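Local coordinates for N-acetyltransferase domain-containing protein (Deinococcus radiodurans, PDB 3S6F) that probably transfers acetyl groups from acetyl-coenzyme A to an amine as a member of the GNAT family, and binds coenzyme A, at the interface of chains A and B. Sequence-based numbering; all coordinates share one arbitrary frame. Chains: chain A/B, Hypothetical acetyltransferase.

Contact 1: the interface of chains A and B. Residues chain A 112-114, 117, 120-121, 127; chain B 129, 131.
B:Asn129 holds its CG beside the backbone N (chi1 -56°), and A:Arg127 sends out a straight chain with CG anti to its own N (chi1 -167°), so amide and guanidinium meet alongside, pointing the same way but with their planes steeply tilted, not stacked. The two chains, copies of one GNAT-family acyltransferase, pair here as antiparallel strands: A:Cys112 N gives to B:Asn129 O at 2.9 Å, and B:Asn129 N returns a bond to A:Cys112 O nearly along the C=O axis. B:Asn129 ND2 also reaches that carbonyl, from above its plane, and bonds almost straight (173° at H) to the anti lone pair of A:Asp114 OD1 at 2.8 Å. B:Asn129 OD1 takes both NE and NH2 of A:Arg127, at 3.0 and 2.9 Å, lying at the guanidinium edge but with both donors above the amide plane. A:Val117 CG2 lies over one guanidinium face. An alanine in place of B:Asn129 would remove the amide that bonds A:Asp114 and A:Arg127, and would probably loosen this end of the strand pairing. B:Met131, a selenomethionine bent at chi2 and chi3, packs its CG 3.5 Å from A:Cys112 SG; its CE touches A:Glu121 CG, the side chains crossing at about a right angle, and A:Tyr120 CB packs against CG and CE.

Contact 2: the interface of chains A and B. Residues chain A 99, 106-110, 124-126; chain B 111, 130-134.
The guanidinium of B:Arg134 is layered between A:Met107 CG, 3.6 Å above one face, and B:Phe132 CD2 of its own chain on the opposite face, both toward the rim. At its edge, in plane, sits the carboxylate carbon A:Asp109 CG. The grip is end-on: B:Arg134 NH1 bonds A:Asp109 OD1 at 2.9 Å, from above the carboxylate plane, while B:Arg134 NH2 takes the syn lone pair of A:Asp109 OD2, also at 2.9 Å, with the two planes turned 46° apart. B:Ser111 OG adds a short 2.6 Å bond to A:Asp109 OD2, again from above the plane. Such a paired and shared carboxylate would probably stay ionised. B:Arg134 NH1 also bonds B:Leu133 O, which probably helps hold the bend at chi2 (-69°), and CD of the same arginine lies over one face of the A:Tyr106 ring. B:Phe132, its CG in the crowded position between N and the carbonyl carbon (chi1 74°), rests its ring on the main chain of A:Lys126, B:Phe132 CD1 lying 3.3 Å from A:Lys126 O. On the other side of the strand, B:Leu133 CD1 meets A:Leu99 CD2 tip to tip at 3.8 Å, and its side chain crosses that of A:Leu125 obliquely, CG against CG. Strand 126-134 of chain B is inserted between two strands of the partner, bonding antiparallel to A:Val108 and A:Leu110 of 107-112 and to A:Lys126 of 126-134, with helix 90-102, which carries A:Leu99, packed against B:Leu133.

Contact 3: the interface of chains A and B. Residues chain A 67-69, 73-75; chain B 67-69, 73-75.
Two identical leucines and two identical serines meet about the two-fold axis. A:Leu67 CB lies 3.7 Å from B:Leu67 CB, and past this point each side chain extends into the opposite subunit. Its CG is beside the backbone N (chi1 -45°) and the chain continues extended to CD1 (chi2 178°), with CD2 branching off, which carries the two methyls to separate targets. A:Leu67 CD1 lies over the partner's main chain, 3.8 Å from B:Ala74 CA, touching B:Ala73 O and B:Ser68 CA as well. A:Leu67 CD2 lies 3.9 Å from B:Asp69 CB, the two side chains crossing obliquely. The twin leucine does the same to chain A, so each packs into the bend between strands 60-68 and 73-75 of the other copy. Much of the surface hidden here belongs to the two leucines. Beside them the two hydroxyls join across the axis: A:Ser75 OG and B:Ser75 OG, each in the crowded position between N and the carbonyl carbon, share a 2.8 Å hydrogen bond in which either may be the donor. In the second shell, an aspartate links the two strands of each copy and probably holds the surface that receives the leucine in shape, B:Asp69 for A:Leu67 and A:Asp69 for B:Leu67. A:Asp69 has its CG in the same crowded position (chi1 62°), turning A:Asp69 OD1 back to accept from A:Ala73 N at 3.0 Å in a nearly straight bond, the nitrogen standing above the carboxylate plane.

Contact 1: the interface of chains A and B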
ATOM      1  N   CYS A 112       1.417   6.397   9.930  1.00 11.14           N
ATOM      2  CA  CYS A 112       0.774   6.700  11.202  1.00 13.22           C
ATOM      3  C   CYS A 112       1.216   8.040  11.760  1.00 14.12           C
ATOM      4  O   CYS A 112       2.231   8.602  11.359  1.00 14.70           O
ATOM      5  CB  CYS A 112       0.997   5.571  12.207  1.00 13.47           C
ATOM      6  SG  CYS A 112       2.658   5.486  12.890  1.00 14.12           S
ATOM      7  N   ASP A 113       0.486   8.471  12.766  0.55 16.59           N
ATOM      8  CA  ASP A 113       0.822   9.686  13.500  0.55 18.72           C
ATOM      9  C   ASP A 113       1.825   9.382  14.611  0.55 17.88           C
ATOM     10  O   ASP A 113       2.120   8.223  14.939  0.55 15.97           O
ATOM     11  CB  ASP A 113      -0.462  10.335  14.016  0.55 20.52           C
ATOM     12  CG  ASP A 113      -1.279  10.973  12.887  0.55 25.22           C
ATOM     13  OD1 ASP A 113      -0.673  11.676  12.047  0.55 30.98           O
ATOM     14  OD2 ASP A 113      -2.508  10.754  12.837  0.55 31.08           O
ATOM     15  N   ASP A 114       2.384  10.435  15.192  1.00 18.70           N
ATOM     16  CA  ASP A 114       3.401  10.223  16.209  1.00 19.41           C
ATOM     17  C   ASP A 114       2.941   9.390  17.414  1.00 19.41           C
ATOM     18  O   ASP A 114       3.688   8.566  17.926  1.00 19.87           O
ATOM     19  CB  ASP A 114       3.898  11.580  16.745  1.00 20.98           C
ATOM     20  CG  ASP A 114       4.781  12.341  15.746  1.00 24.31           C
ATOM     21  OD1 ASP A 114       5.198  11.779  14.694  1.00 25.79           O
ATOM     22  OD2 ASP A 114       5.080  13.529  16.012  1.00 27.53           O
ATOM     23  N   VAL A 117       3.316   5.503  17.103  1.00 16.06           N
ATOM     24  CA  VAL A 117       4.606   4.962  16.763  1.00 16.22           C
ATOM     25  C   VAL A 117       5.059   3.839  17.719  1.00 16.18           C
ATOM     26  O   VAL A 117       5.513   2.787  17.276  1.00 16.58           O
ATOM     27  CB  VAL A 117       5.642   6.077  16.585  1.00 16.43           C
ATOM     28  CG1 VAL A 117       7.048   5.475  16.542  1.00 17.15           C
ATOM     29  CG2 VAL A 117       5.352   6.874  15.316  1.00 16.29           C
ATOM     30  N   TYR A 120       3.618   0.350  17.056  1.00 13.21           N
ATOM     31  CA  TYR A 120       4.214  -0.320  15.914  1.00 12.84           C
ATOM     32  C   TYR A 120       5.669  -0.729  16.151  1.00 13.21           C
ATOM     33  O   TYR A 120       6.108  -1.789  15.702  1.00 14.62           O
ATOM     34  CB  TYR A 120       4.090   0.532  14.647  1.00 12.24           C
ATOM     35  CG  TYR A 120       2.666   0.689  14.189  1.00 11.32           C
ATOM     36  CD1 TYR A 120       1.984  -0.398  13.658  1.00 11.61           C
ATOM     37  CD2 TYR A 120       2.000   1.903  14.248  1.00 11.84           C
ATOM     38  CE1 TYR A 120       0.655  -0.303  13.231  1.00 10.88           C
ATOM     39  CE2 TYR A 120       0.668   2.009  13.801  1.00 13.58           C
ATOM     40  CZ  TYR A 120       0.014   0.910  13.297  1.00 11.99           C
ATOM     41  OH  TYR A 120      -1.279   1.016  12.825  1.00 15.13           O
ATOM     42  N   GLU A 121       6.423   0.080  16.897  1.00 14.75           N
ATOM     43  CA  GLU A 121       7.804  -0.290  17.212  1.00 16.77           C
ATOM     44  C   GLU A 121       7.830  -1.570  18.038  1.00 16.29           C
ATOM     45  O   GLU A 121       8.700  -2.441  17.830  1.00 16.92           O
ATOM     46  CB  GLU A 121       8.534   0.837  17.924  1.00 18.35           C
ATOM     47  CG  GLU A 121       8.838   1.970  16.940  1.00 21.36           C
ATOM     48  CD  GLU A 121       9.565   3.161  17.519  1.00 28.64           C
ATOM     49  OE1 GLU A 121       9.338   3.444  18.720  1.00 29.26           O
ATOM     50  OE2 GLU A 121      10.300   3.835  16.738  1.00 31.18           O
ATOM     51  N   ARG A 127      10.995   2.930  11.504  1.00 15.39           N
ATOM     52  CA  ARG A 127      10.395   4.204  11.221  0.60 15.64           C
ATOM     53  C   ARG A 127      11.124   4.944  10.098  1.00 15.05           C
ATOM     54  O   ARG A 127      12.362   5.096  10.155  1.00 17.40           O
ATOM     55  CB  ARG A 127      10.469   5.008  12.517  0.60 17.30           C
ATOM     56  CG  ARG A 127       9.670   6.245  12.588  0.60 19.21           C
ATOM     57  CD  ARG A 127       9.817   6.932  13.991  0.60 19.99           C
ATOM     58  NE  ARG A 127       8.998   8.139  14.078  0.60 22.59           N
ATOM     59  CZ  ARG A 127       8.837   8.870  15.178  0.60 22.07           C
ATOM     60  NH1 ARG A 127       9.464   8.533  16.299  0.60 24.57           N
ATOM     61  NH2 ARG A 127       8.063   9.944  15.146  0.60 20.40           N
TER
ATOM     62  N   ASN B 129       4.700   9.491   9.665  1.00 13.28           N
ATOM     63  CA  ASN B 129       5.610   8.390   9.947  1.00 13.03           C
ATOM     64  C   ASN B 129       5.271   7.198   9.069  1.00 12.64           C
ATOM     65  O   ASN B 129       4.110   6.784   9.035  1.00 13.49           O
ATOM     66  CB  ASN B 129       5.500   7.956  11.396  1.00 13.78           C
ATOM     67  CG  ASN B 129       5.735   9.091  12.363  1.00 16.65           C
ATOM     68  OD1 ASN B 129       6.867   9.522  12.527  1.00 20.66           O
ATOM     69  ND2 ASN B 129       4.684   9.601  12.954  1.00 17.30           N
HETATM   70  N   MSE B 131       5.847   3.314   9.132  1.00 11.46           N
HETATM   71  CA  MSE B 131       6.321   2.172   9.901  1.00 11.62           C
HETATM   72  C   MSE B 131       6.438   1.017   8.916  1.00 10.85           C
HETATM   73  O   MSE B 131       5.550   0.798   8.085  1.00 11.36           O
HETATM   74  CB  MSE B 131       5.342   1.810  11.001  1.00 11.82           C
HETATM   75  CG  MSE B 131       4.969   2.978  11.905  1.00 13.02           C
HETATM   76 SE   MSE B 131       6.488   3.884  12.739  0.75 12.69          SE
HETATM   77  CE  MSE B 131       7.360   2.335  13.579  1.00 14.12           C
TER

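Contact 2: the interface of chains A and B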
ATOM      1  N   LEU A  99       0.070 -10.005   9.061  1.00  9.63           N
ATOM      2  CA  LEU A  99       1.410 -10.252   8.548  1.00 10.47           C
ATOM      3  C   LEU A  99       1.552 -11.723   8.139  1.00 10.91           C
ATOM      4  O   LEU A  99       2.142 -12.017   7.099  1.00 11.98           O
ATOM      5  CB  LEU A  99       2.481  -9.806   9.558  1.00 11.01           C
ATOM      6  CG  LEU A  99       2.557  -8.304   9.795  1.00 11.24           C
ATOM      7  CD1 LEU A  99       3.435  -7.998  11.014  1.00 14.05           C
ATOM      8  CD2 LEU A  99       3.033  -7.565   8.566  1.00 11.58           C
ATOM      9  N   TYR A 106       9.033  -8.807   0.738  1.00 10.59           N
ATOM     10  CA  TYR A 106      10.100  -7.911   1.043  1.00 10.62           C
ATOM     11  C   TYR A 106       9.675  -6.663   1.811  1.00  9.98           C
ATOM     12  O   TYR A 106      10.289  -6.312   2.826  1.00 12.17           O
ATOM     13  CB  TYR A 106      10.842  -7.529  -0.266  1.00  9.83           C
ATOM     14  CG  TYR A 106      11.945  -6.514  -0.047  1.00 10.53           C
ATOM     15  CD1 TYR A 106      12.902  -6.740   0.933  1.00 12.39           C
ATOM     16  CD2 TYR A 106      12.024  -5.354  -0.776  1.00 10.64           C
ATOM     17  CE1 TYR A 106      13.864  -5.818   1.191  1.00 13.59           C
ATOM     18  CE2 TYR A 106      13.029  -4.408  -0.539  1.00 12.64           C
ATOM     19  CZ  TYR A 106      13.949  -4.665   0.490  1.00 12.59           C
ATOM     20  OH  TYR A 106      14.927  -3.765   0.841  1.00 15.91           O
HETATM   21  N   MSE A 107       8.618  -6.002   1.344  1.00  9.39           N
HETATM   22  CA  MSE A 107       8.187  -4.728   1.927  1.00  9.32           C
HETATM   23  C   MSE A 107       6.793  -4.822   2.508  1.00  9.19           C
HETATM   24  O   MSE A 107       5.868  -5.220   1.814  1.00  9.86           O
HETATM   25  CB  MSE A 107       8.138  -3.639   0.853  1.00 10.43           C
HETATM   26  CG  MSE A 107       9.455  -3.357   0.204  1.00 11.35           C
HETATM   27 SE   MSE A 107       9.241  -2.410  -1.513  0.75 12.09          SE
HETATM   28  CE  MSE A 107       8.328  -0.851  -0.892  1.00 15.43           C
ATOM     29  N   VAL A 108       6.643  -4.377   3.752  1.00  8.86           N
ATOM     30  CA  VAL A 108       5.330  -4.109   4.342  1.00  8.92           C
ATOM     31  C   VAL A 108       5.427  -2.732   4.956  1.00  9.50           C
ATOM     32  O   VAL A 108       6.347  -2.475   5.761  1.00 11.67           O
ATOM     33  CB  VAL A 108       4.915  -5.114   5.408  1.00 10.46           C
ATOM     34  CG1 VAL A 108       3.498  -4.799   5.895  1.00 11.92           C
ATOM     35  CG2 VAL A 108       4.970  -6.573   4.836  1.00 11.41           C
ATOM     36  N   ASP A 109       4.495  -1.855   4.614  1.00  8.92           N
ATOM     37  CA  ASP A 109       4.560  -0.474   5.035  1.00  9.50           C
ATOM     38  C   ASP A 109       3.192   0.046   5.453  1.00  9.83           C
ATOM     39  O   ASP A 109       2.145  -0.396   4.959  1.00  9.70           O
ATOM     40  CB  ASP A 109       5.083   0.427   3.883  1.00 11.27           C
ATOM     41  CG  ASP A 109       6.507   0.112   3.450  1.00 10.84           C
ATOM     42  OD1 ASP A 109       6.751  -0.997   2.900  1.00 13.77           O
ATOM     43  OD2 ASP A 109       7.383   0.965   3.625  1.00 12.94           O
ATOM     44  N   LEU A 110       3.187   1.041   6.338  1.00  9.58           N
ATOM     45  CA  LEU A 110       1.969   1.732   6.753  1.00  9.55           C
ATOM     46  C   LEU A 110       2.332   3.126   7.221  1.00  9.92           C
ATOM     47  O   LEU A 110       3.486   3.404   7.514  1.00 11.27           O
ATOM     48  CB  LEU A 110       1.197   0.940   7.829  1.00  9.72           C
ATOM     49  CG  LEU A 110       1.940   0.731   9.151  1.00  9.68           C
ATOM     50  CD1 LEU A 110       1.678   1.885  10.151  1.00 11.65           C
ATOM     51  CD2 LEU A 110       1.527  -0.610   9.757  1.00 11.12           C
ATOM     52  N   GLY A 124       7.976  -4.665  16.060  1.00 16.36           N
ATOM     53  CA  GLY A 124       9.198  -4.825  15.264  1.00 16.51           C
ATOM     54  C   GLY A 124       9.323  -3.926  14.053  1.00 15.82           C
ATOM     55  O   GLY A 124      10.286  -4.046  13.312  1.00 17.27           O
ATOM     56  N   LEU A 125       8.371  -3.030  13.846  1.00 14.90           N
ATOM     57  CA  LEU A 125       8.438  -2.146  12.684  1.00 14.33           C
ATOM     58  C   LEU A 125       9.422  -1.016  12.953  1.00 14.13           C
ATOM     59  O   LEU A 125       9.599  -0.594  14.100  1.00 15.42           O
ATOM     60  CB  LEU A 125       7.064  -1.592  12.286  1.00 13.38           C
ATOM     61  CG  LEU A 125       6.110  -2.610  11.634  1.00 12.98           C
ATOM     62  CD1 LEU A 125       5.544  -3.634  12.599  1.00 16.48           C
ATOM     63  CD2 LEU A 125       4.964  -1.872  10.916  1.00 13.11           C
ATOM     64  N   LYS A 126      10.068  -0.558  11.896  1.00 14.27           N
ATOM     65  CA  LYS A 126      10.990   0.555  11.946  1.00 15.62           C
ATOM     66  C   LYS A 126      10.367   1.786  11.346  1.00 14.39           C
ATOM     67  O   LYS A 126       9.305   1.703  10.745  1.00 13.87           O
ATOM     68  CB  LYS A 126      12.310   0.145  11.282  1.00 19.07           C
ATOM     69  CG  LYS A 126      13.012  -1.043  11.999  1.00 25.54           C
ATOM     70  CD  LYS A 126      13.226  -0.835  13.519  1.00 34.06           C
ATOM     71  CE  LYS A 126      14.026  -2.008  14.150  1.00 38.15           C
ATOM     72  NZ  LYS A 126      13.580  -2.404  15.544  1.00 40.40           N
TER
ATOM     73  N   SER B 111       6.393   5.256   1.338  0.58  9.52           N
ATOM     74  CA  SER B 111       7.533   5.378   2.263  0.58  9.78           C
ATOM     75  C   SER B 111       8.759   5.914   1.566  0.58 10.36           C
ATOM     76  O   SER B 111       9.030   5.573   0.410  0.58 10.94           O
ATOM     77  CB  SER B 111       7.885   4.036   2.898  0.58 10.07           C
ATOM     78  OG  SER B 111       6.757   3.498   3.582  0.58  9.21           O
ATOM     79  N   ALA B 130       6.271   6.610   8.434  1.00 12.68           N
ATOM     80  CA  ALA B 130       6.123   5.294   7.758  1.00 12.48           C
ATOM     81  C   ALA B 130       6.683   4.244   8.706  1.00 11.99           C
ATOM     82  O   ALA B 130       7.871   4.290   9.054  1.00 15.13           O
ATOM     83  CB  ALA B 130       6.865   5.256   6.435  1.00 12.76           C
HETATM   84  N   MSE B 131       5.847   3.314   9.132  1.00 11.46           N
HETATM   85  CA  MSE B 131       6.321   2.172   9.901  1.00 11.62           C
HETATM   86  C   MSE B 131       6.438   1.017   8.916  1.00 10.85           C
HETATM   87  O   MSE B 131       5.550   0.798   8.085  1.00 11.36           O
HETATM   88  CB  MSE B 131       5.342   1.810  11.001  1.00 11.82           C
HETATM   89  CG  MSE B 131       4.969   2.978  11.905  1.00 13.02           C
HETATM   90 SE   MSE B 131       6.488   3.884  12.739  0.75 12.69          SE
HETATM   91  CE  MSE B 131       7.360   2.335  13.579  1.00 14.12           C
ATOM     92  N   PHE B 132       7.542   0.311   8.959  1.00 11.29           N
ATOM     93  CA  PHE B 132       7.843  -0.673   7.937  1.00 11.42           C
ATOM     94  C   PHE B 132       8.627  -1.866   8.411  1.00 11.23           C
ATOM     95  O   PHE B 132       9.309  -1.845   9.430  1.00 12.60           O
ATOM     96  CB  PHE B 132       8.541   0.003   6.738  1.00 13.00           C
ATOM     97  CG  PHE B 132       9.970   0.385   7.023  1.00 13.32           C
ATOM     98  CD1 PHE B 132      10.267   1.599   7.623  1.00 15.70           C
ATOM     99  CD2 PHE B 132      11.018  -0.476   6.741  1.00 14.83           C
ATOM    100  CE1 PHE B 132      11.586   1.945   7.943  1.00 16.79           C
ATOM    101  CE2 PHE B 132      12.332  -0.140   7.031  1.00 16.72           C
ATOM    102  CZ  PHE B 132      12.605   1.066   7.646  1.00 16.97           C
ATOM    103  N   LEU B 133       8.515  -2.920   7.609  1.00 11.25           N
ATOM    104  CA  LEU B 133       9.297  -4.149   7.705  1.00 11.10           C
ATOM    105  C   LEU B 133      10.023  -4.357   6.376  1.00 11.15           C
ATOM    106  O   LEU B 133       9.438  -4.129   5.304  1.00 11.07           O
ATOM    107  CB  LEU B 133       8.420  -5.394   7.964  1.00 12.35           C
ATOM    108  CG  LEU B 133       7.675  -5.353   9.264  1.00 13.07           C
ATOM    109  CD1 LEU B 133       6.633  -6.478   9.263  1.00 16.12           C
ATOM    110  CD2 LEU B 133       8.611  -5.450  10.456  1.00 15.49           C
ATOM    111  N   ARG B 134      11.255  -4.881   6.441  1.00 12.07           N
ATOM    112  CA  ARG B 134      12.007  -5.308   5.279  1.00 12.43           C
ATOM    113  C   ARG B 134      12.489  -6.716   5.490  1.00 12.95           C
ATOM    114  O   ARG B 134      13.275  -6.966   6.406  1.00 15.73           O
ATOM    115  CB  ARG B 134      13.183  -4.370   4.947  1.00 13.61           C
ATOM    116  CG  ARG B 134      12.796  -2.979   4.564  1.00 12.62           C
ATOM    117  CD  ARG B 134      12.077  -2.866   3.211  1.00 13.18           C
ATOM    118  NE  ARG B 134      11.566  -1.537   2.867  1.00 12.64           N
ATOM    119  CZ  ARG B 134      10.314  -1.120   3.002  1.00 11.61           C
ATOM    120  NH1 ARG B 134       9.414  -1.846   3.599  1.00 11.24           N
ATOM    121  NH2 ARG B 134       9.975   0.095   2.595  1.00 14.17           N
TER

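Contact 3: the interface of chains A and B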
ATOM      1  N   LEU A  67      -3.259  -4.189   1.355  1.00  7.10           N
ATOM      2  CA  LEU A  67      -3.058  -4.213  -0.098  1.00  7.03           C
ATOM      3  C   LEU A  67      -1.778  -4.973  -0.353  1.00  7.35           C
ATOM      4  O   LEU A  67      -0.841  -4.894   0.447  1.00  7.89           O
ATOM      5  CB  LEU A  67      -2.912  -2.782  -0.627  1.00  7.53           C
ATOM      6  CG  LEU A  67      -3.915  -1.750  -0.091  1.00  7.89           C
ATOM      7  CD1 LEU A  67      -3.585  -0.369  -0.680  1.00  9.90           C
ATOM      8  CD2 LEU A  67      -5.385  -2.141  -0.305  1.00  9.27           C
ATOM      9  N   SER A  68      -1.676  -5.699  -1.467  1.00  7.21           N
ATOM     10  CA  SER A  68      -0.477  -6.474  -1.738  1.00  7.09           C
ATOM     11  C   SER A  68      -0.382  -6.816  -3.218  1.00  7.61           C
ATOM     12  O   SER A  68      -1.410  -6.962  -3.883  1.00  8.63           O
ATOM     13  CB  SER A  68      -0.556  -7.791  -0.946  1.00  7.89           C
ATOM     14  OG  SER A  68       0.647  -8.516  -1.107  1.00  8.79           O
ATOM     15  N   ASP A  69       0.851  -6.999  -3.718  1.00  7.32           N
ATOM     16  CA  ASP A  69       1.065  -7.607  -5.018  1.00  7.06           C
ATOM     17  C   ASP A  69       1.469  -9.084  -4.920  1.00  8.25           C
ATOM     18  O   ASP A  69       1.647  -9.708  -5.944  1.00  8.40           O
ATOM     19  CB  ASP A  69       2.047  -6.799  -5.880  1.00  7.48           C
ATOM     20  CG  ASP A  69       3.444  -6.677  -5.328  1.00  7.39           C
ATOM     21  OD1 ASP A  69       3.848  -7.520  -4.471  1.00  8.04           O
ATOM     22  OD2 ASP A  69       4.130  -5.696  -5.736  1.00  7.95           O
ATOM     23  N   ALA A  73       5.575  -6.376  -2.283  1.00  7.74           N
ATOM     24  CA  ALA A  73       5.130  -5.295  -1.442  1.00  7.96           C
ATOM     25  C   ALA A  73       3.688  -5.384  -0.982  1.00  7.14           C
ATOM     26  O   ALA A  73       2.828  -5.779  -1.742  1.00  8.06           O
ATOM     27  CB  ALA A  73       5.363  -3.917  -2.135  1.00  8.98           C
ATOM     28  N   ALA A  74       3.473  -4.884   0.227  1.00  7.58           N
ATOM     29  CA  ALA A  74       2.176  -4.770   0.816  1.00  7.80           C
ATOM     30  C   ALA A  74       2.102  -3.505   1.655  1.00  7.82           C
ATOM     31  O   ALA A  74       3.107  -2.975   2.133  1.00  8.17           O
ATOM     32  CB  ALA A  74       1.839  -5.992   1.663  1.00  9.07           C
ATOM     33  N   SER A  75       0.887  -2.996   1.840  0.54  7.56           N
ATOM     34  CA  SER A  75       0.664  -1.915   2.779  0.54  7.74           C
ATOM     35  C   SER A  75      -0.625  -2.126   3.545  0.54  7.69           C
ATOM     36  O   SER A  75      -1.546  -2.791   3.082  0.54  8.48           O
ATOM     37  CB  SER A  75       0.643  -0.559   2.086  0.54  7.42           C
ATOM     38  OG  SER A  75      -0.518  -0.438   1.247  0.54  9.63           O
TER
ATOM     39  N   LEU B  67      -0.428  -0.221  -5.457  1.00  7.10           N
ATOM     40  CA  LEU B  67      -1.417  -1.140  -4.879  1.00  7.03           C
ATOM     41  C   LEU B  67      -2.649  -0.322  -4.571  1.00  7.35           C
ATOM     42  O   LEU B  67      -2.538   0.851  -4.206  1.00  7.89           O
ATOM     43  CB  LEU B  67      -0.871  -1.742  -3.580  1.00  7.53           C
ATOM     44  CG  LEU B  67       0.584  -2.235  -3.614  1.00  7.89           C
ATOM     45  CD1 LEU B  67       0.977  -2.750  -2.221  1.00  9.90           C
ATOM     46  CD2 LEU B  67       0.868  -3.263  -4.720  1.00  9.27           C
ATOM     47  N   SER B  68      -3.844  -0.904  -4.674  1.00  7.21           N
ATOM     48  CA  SER B  68      -5.059  -0.148  -4.420  1.00  7.09           C
ATOM     49  C   SER B  68      -6.223  -1.085  -4.129  1.00  7.61           C
ATOM     50  O   SER B  68      -6.254  -2.206  -4.642  1.00  8.63           O
ATOM     51  CB  SER B  68      -5.402   0.664  -5.681  1.00  7.89           C
ATOM     52  OG  SER B  68      -6.520   1.491  -5.426  1.00  8.79           O
ATOM     53  N   ASP B  69      -7.207  -0.603  -3.352  1.00  7.32           N
ATOM     54  CA  ASP B  69      -8.489  -1.273  -3.240  1.00  7.06           C
ATOM     55  C   ASP B  69      -9.577  -0.614  -4.098  1.00  8.25           C
ATOM     56  O   ASP B  69     -10.686  -1.104  -4.110  1.00  8.40           O
ATOM     57  CB  ASP B  69      -8.931  -1.436  -1.778  1.00  7.48           C
ATOM     58  CG  ASP B  69      -9.152  -0.151  -1.022  1.00  7.39           C
ATOM     59  OD1 ASP B  69      -9.366   0.919  -1.667  1.00  8.04           O
ATOM     60  OD2 ASP B  69      -9.072  -0.216   0.238  1.00  7.95           O
ATOM     61  N   ALA B  73      -8.078   3.381  -0.501  1.00  7.74           N
ATOM     62  CA  ALA B  73      -6.661   3.464  -0.261  1.00  7.96           C
ATOM     63  C   ALA B  73      -5.784   2.877  -1.350  1.00  7.14           C
ATOM     64  O   ALA B  73      -6.112   1.851  -1.911  1.00  8.06           O
ATOM     65  CB  ALA B  73      -6.288   2.810   1.105  1.00  8.98           C
ATOM     66  N   ALA B  74      -4.627   3.503  -1.510  1.00  7.58           N
ATOM     67  CA  ALA B  74      -3.605   3.060  -2.406  1.00  7.80           C
ATOM     68  C   ALA B  74      -2.238   3.342  -1.806  1.00  7.82           C
ATOM     69  O   ALA B  74      -2.060   4.228  -0.969  1.00  8.17           O
ATOM     70  CB  ALA B  74      -3.736   3.723  -3.773  1.00  9.07           C
ATOM     71  N   SER B  75      -1.241   2.572  -2.234  0.54  7.56           N
ATOM     72  CA  SER B  75       0.134   2.870  -1.890  0.54  7.74           C
ATOM     73  C   SER B  75       1.047   2.631  -3.074  0.54  7.69           C
ATOM     74  O   SER B  75       0.752   1.841  -3.965  0.54  8.48           O
ATOM     75  CB  SER B  75       0.608   2.055  -0.695  0.54  7.42           C
ATOM     76  OG  SER B  75       0.706   0.663  -1.038  0.54  9.63           O
TER

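Contact 1 and contact 2 have C-alpha centres about 10 Å apart and share B:Met131; both lie along strand 126-134 of chain B where it runs against strand 107-112 of chain A. Contact 3 is about 13 Å from contact 2 and about 18 Å from contact 1, uses strands 60-68 and 73-75 of both copies, and sits on the two-fold axis. Contacts 1 and 2 each have a twin with the chains exchanged, so each last strand appears to be exchanged with the partner, around the small contact 3 on the axis. Such extensive strand exchange suggests a stable dimer, though the structure alone does not show it in solution.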